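Local coordinates for protein transmembrane protease (Mus musculus, PDB 2E7V) that is probably a membrane-anchored serine-type peptidase, represented here by its extracellular SEA domain, a module found in many cell-surface proteins, at residues 49-53 against 75-79. Numbering follows the deposited sequence.
Sequences SLKSE and MKFRS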
ATOM      1  N   SER A  49       4.225 -14.926   5.181  1.00 14.17           N
ATOM      2  CA  SER A  49       5.401 -15.804   5.138  1.00 15.61           C
ATOM      3  C   SER A  49       6.680 -14.992   5.021  1.00 14.68           C
ATOM      4  O   SER A  49       7.791 -15.540   5.053  1.00 14.62           O
ATOM      5  CB  SER A  49       5.294 -16.759   3.952  1.00 15.14           C
ATOM      6  OG  SER A  49       4.070 -17.468   4.013  1.00 25.37           O
ATOM      7  N   LEU A  50       6.508 -13.681   4.886  1.00 13.48           N
ATOM      8  CA  LEU A  50       7.622 -12.743   4.768  1.00 12.62           C
ATOM      9  C   LEU A  50       7.818 -11.953   6.055  1.00 13.64           C
ATOM     10  O   LEU A  50       8.515 -10.942   6.063  1.00 15.73           O
ATOM     11  CB  LEU A  50       7.349 -11.763   3.621  1.00 13.94           C
ATOM     12  CG  LEU A  50       7.739 -12.181   2.201  1.00 13.78           C
ATOM     13  CD1 LEU A  50       7.066 -11.275   1.192  1.00 11.78           C
ATOM     14  CD2 LEU A  50       9.256 -12.109   2.051  1.00 13.93           C
ATOM     15  N   LYS A  51       7.212 -12.413   7.143  1.00 14.45           N
ATOM     16  CA  LYS A  51       7.311 -11.711   8.421  1.00 15.99           C
ATOM     17  C   LYS A  51       8.735 -11.500   8.928  1.00 18.27           C
ATOM     18  O   LYS A  51       9.021 -10.474   9.542  1.00 17.07           O
ATOM     19  CB  LYS A  51       6.488 -12.434   9.495  1.00 12.53           C
ATOM     20  CG  LYS A  51       6.967 -13.834   9.820  1.00 15.69           C
ATOM     21  CD  LYS A  51       6.214 -14.421  11.013  1.00 19.49           C
ATOM     22  CE  LYS A  51       5.210 -15.496  10.607  1.00 25.69           C
ATOM     23  NZ  LYS A  51       4.046 -14.945   9.882  1.00 26.89           N
ATOM     24  N   SER A  52       9.623 -12.459   8.671  1.00 16.55           N
ATOM     25  CA  SER A  52      11.007 -12.352   9.131  1.00 18.92           C
ATOM     26  C   SER A  52      11.892 -11.542   8.188  1.00 16.35           C
ATOM     27  O   SER A  52      12.957 -11.086   8.580  1.00 17.81           O
ATOM     28  CB  SER A  52      11.622 -13.741   9.308  1.00 20.92           C
ATOM     29  OG  SER A  52      11.822 -14.371   8.051  1.00 26.92           O
ATOM     30  N   GLU A  53      11.450 -11.363   6.948  1.00 16.92           N
ATOM     31  CA  GLU A  53      12.235 -10.616   5.965  1.00 15.21           C
ATOM     32  C   GLU A  53      11.837  -9.148   5.811  1.00 13.50           C
ATOM     33  O   GLU A  53      12.678  -8.317   5.489  1.00 15.69           O
ATOM     34  CB  GLU A  53      12.152 -11.288   4.587  1.00 15.95           C
ATOM     35  CG  GLU A  53      12.712 -12.713   4.500  1.00 23.48           C
ATOM     36  CD  GLU A  53      11.664 -13.778   4.765  1.00 28.49           C
ATOM     37  OE1 GLU A  53      11.982 -14.970   4.610  1.00 30.20           O
ATOM     38  OE2 GLU A  53      10.522 -13.429   5.129  1.00 31.76           O
ATOM     39  N   MET A  75       9.164  -0.548  -0.215  1.00  9.58           N
ATOM     40  CA  MET A  75       9.165  -1.624   0.770  1.00 11.31           C
ATOM     41  C   MET A  75      10.569  -2.219   0.832  1.00 11.55           C
ATOM     42  O   MET A  75      11.156  -2.554  -0.214  1.00 12.22           O
ATOM     43  CB  MET A  75       8.145  -2.717   0.394  1.00  9.30           C
ATOM     44  CG  MET A  75       6.668  -2.275   0.443  1.00 13.61           C
ATOM     45  SD  MET A  75       5.574  -3.342  -0.581  1.00  6.42           S
ATOM     46  CE  MET A  75       5.995  -2.684  -2.184  1.00 14.90           C
ATOM     47  N   LYS A  76      11.108  -2.336   2.050  1.00  9.36           N
ATOM     48  CA  LYS A  76      12.448  -2.894   2.271  1.00 10.26           C
ATOM     49  C   LYS A  76      12.419  -4.275   2.922  1.00 10.29           C
ATOM     50  O   LYS A  76      11.728  -4.478   3.936  1.00  8.65           O
ATOM     51  CB  LYS A  76      13.287  -1.972   3.166  1.00 11.26           C
ATOM     52  CG  LYS A  76      14.690  -2.521   3.447  1.00 15.30           C
ATOM     53  CD  LYS A  76      15.567  -1.551   4.216  1.00 18.46           C
ATOM     54  CE  LYS A  76      17.007  -2.064   4.262  1.00 19.22           C
ATOM     55  NZ  LYS A  76      17.927  -1.117   4.932  1.00 17.39           N
ATOM     56  N   PHE A  77      13.186  -5.206   2.351  1.00 11.78           N
ATOM     57  CA  PHE A  77      13.283  -6.579   2.857  1.00 13.55           C
ATOM     58  C   PHE A  77      14.731  -7.031   3.037  1.00 17.50           C
ATOM     59  O   PHE A  77      15.639  -6.551   2.355  1.00 17.52           O
ATOM     60  CB  PHE A  77      12.601  -7.579   1.906  1.00 10.55           C
ATOM     61  CG  PHE A  77      11.156  -7.293   1.655  1.00 11.65           C
ATOM     62  CD1 PHE A  77      10.777  -6.337   0.713  1.00 10.57           C
ATOM     63  CD2 PHE A  77      10.166  -7.940   2.401  1.00 11.09           C
ATOM     64  CE1 PHE A  77       9.432  -6.022   0.517  1.00  8.49           C
ATOM     65  CE2 PHE A  77       8.817  -7.632   2.213  1.00 10.43           C
ATOM     66  CZ  PHE A  77       8.450  -6.667   1.268  1.00 12.71           C
ATOM     67  N   ARG A  78      14.927  -7.967   3.961  1.00 19.98           N
ATOM     68  CA  ARG A  78      16.238  -8.540   4.232  1.00 26.96           C
ATOM     69  C   ARG A  78      16.125  -9.983   3.730  1.00 28.99           C
ATOM     70  O   ARG A  78      15.068 -10.601   3.864  1.00 29.33           O
ATOM     71  CB  ARG A  78      16.521  -8.560   5.740  1.00 31.10           C
ATOM     72  CG  ARG A  78      15.705  -9.614   6.500  1.00 35.93           C
ATOM     73  CD  ARG A  78      16.190  -9.862   7.936  1.00 38.63           C
ATOM     74  NE  ARG A  78      15.582  -8.974   8.928  1.00 39.62           N
ATOM     75  CZ  ARG A  78      15.914  -7.700   9.106  1.00 42.55           C
ATOM     76  NH1 ARG A  78      16.860  -7.146   8.358  1.00 43.84           N
ATOM     77  NH2 ARG A  78      15.299  -6.979  10.035  1.00 39.71           N
ATOM     78  N   SER A  79      17.188 -10.519   3.140  1.00 28.07           N
ATOM     79  CA  SER A  79      17.147 -11.901   2.665  1.00 30.10           C
ATOM     80  C   SER A  79      18.415 -12.261   1.904  1.00 29.85           C
ATOM     81  O   SER A  79      19.517 -12.139   2.436  1.00 24.27           O
ATOM     82  CB  SER A  79      15.920 -12.124   1.776  1.00 30.81           C
ATOM     83  OG  SER A  79      15.555 -13.496   1.741  1.00 37.44           O
TER
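Phe77, near the end of strand 68-78, meets the turn that leads into strand 54-65 through both its ring and its backbone. Phe77 CE2 lies 4.2 Å from Leu50 CD1, the two side chains crossing at about a right angle. Phe45 stacks edge-to-face on the same ring and Ile92 touches it, so the pair belongs to the hydrophobic layer between sheet and helices. The Phe77 CA approaches Glu53 O at 3.2 Å in a CA-H...O contact. One residue on, Arg78 N donates a hydrogen bond to Glu53 O, 2.7 Å long and nearly straight at 162°; the donor is tilted 20° from the carbonyl plane. The bond continues the antiparallel pairing of strands 54-65 and 68-78. With chi1 at 73°, Arg78 CG sits between its backbone N and carbonyl carbon, and passes 3.4 Å from Glu53 O; the bend at chi3 then carries Arg78 NE to 3.4 Å from Ser52 O. The Arg78 carbonyl O rests against the aliphatic part of Glu53, 3.1 Å from Glu53 CB, while Ser79 OG lies 4.0 Å from Glu53 CG. The OE1 of Glu53 forms a salt bridge with Arg91 of helix 85-96. Glu53 thus joins strand pairing through its backbone to helix attachment through its carboxylate, a combination that probably fixes the turn against strand 68-78 and helix 85-96, alongside the apolar Leu50-Phe77 contact.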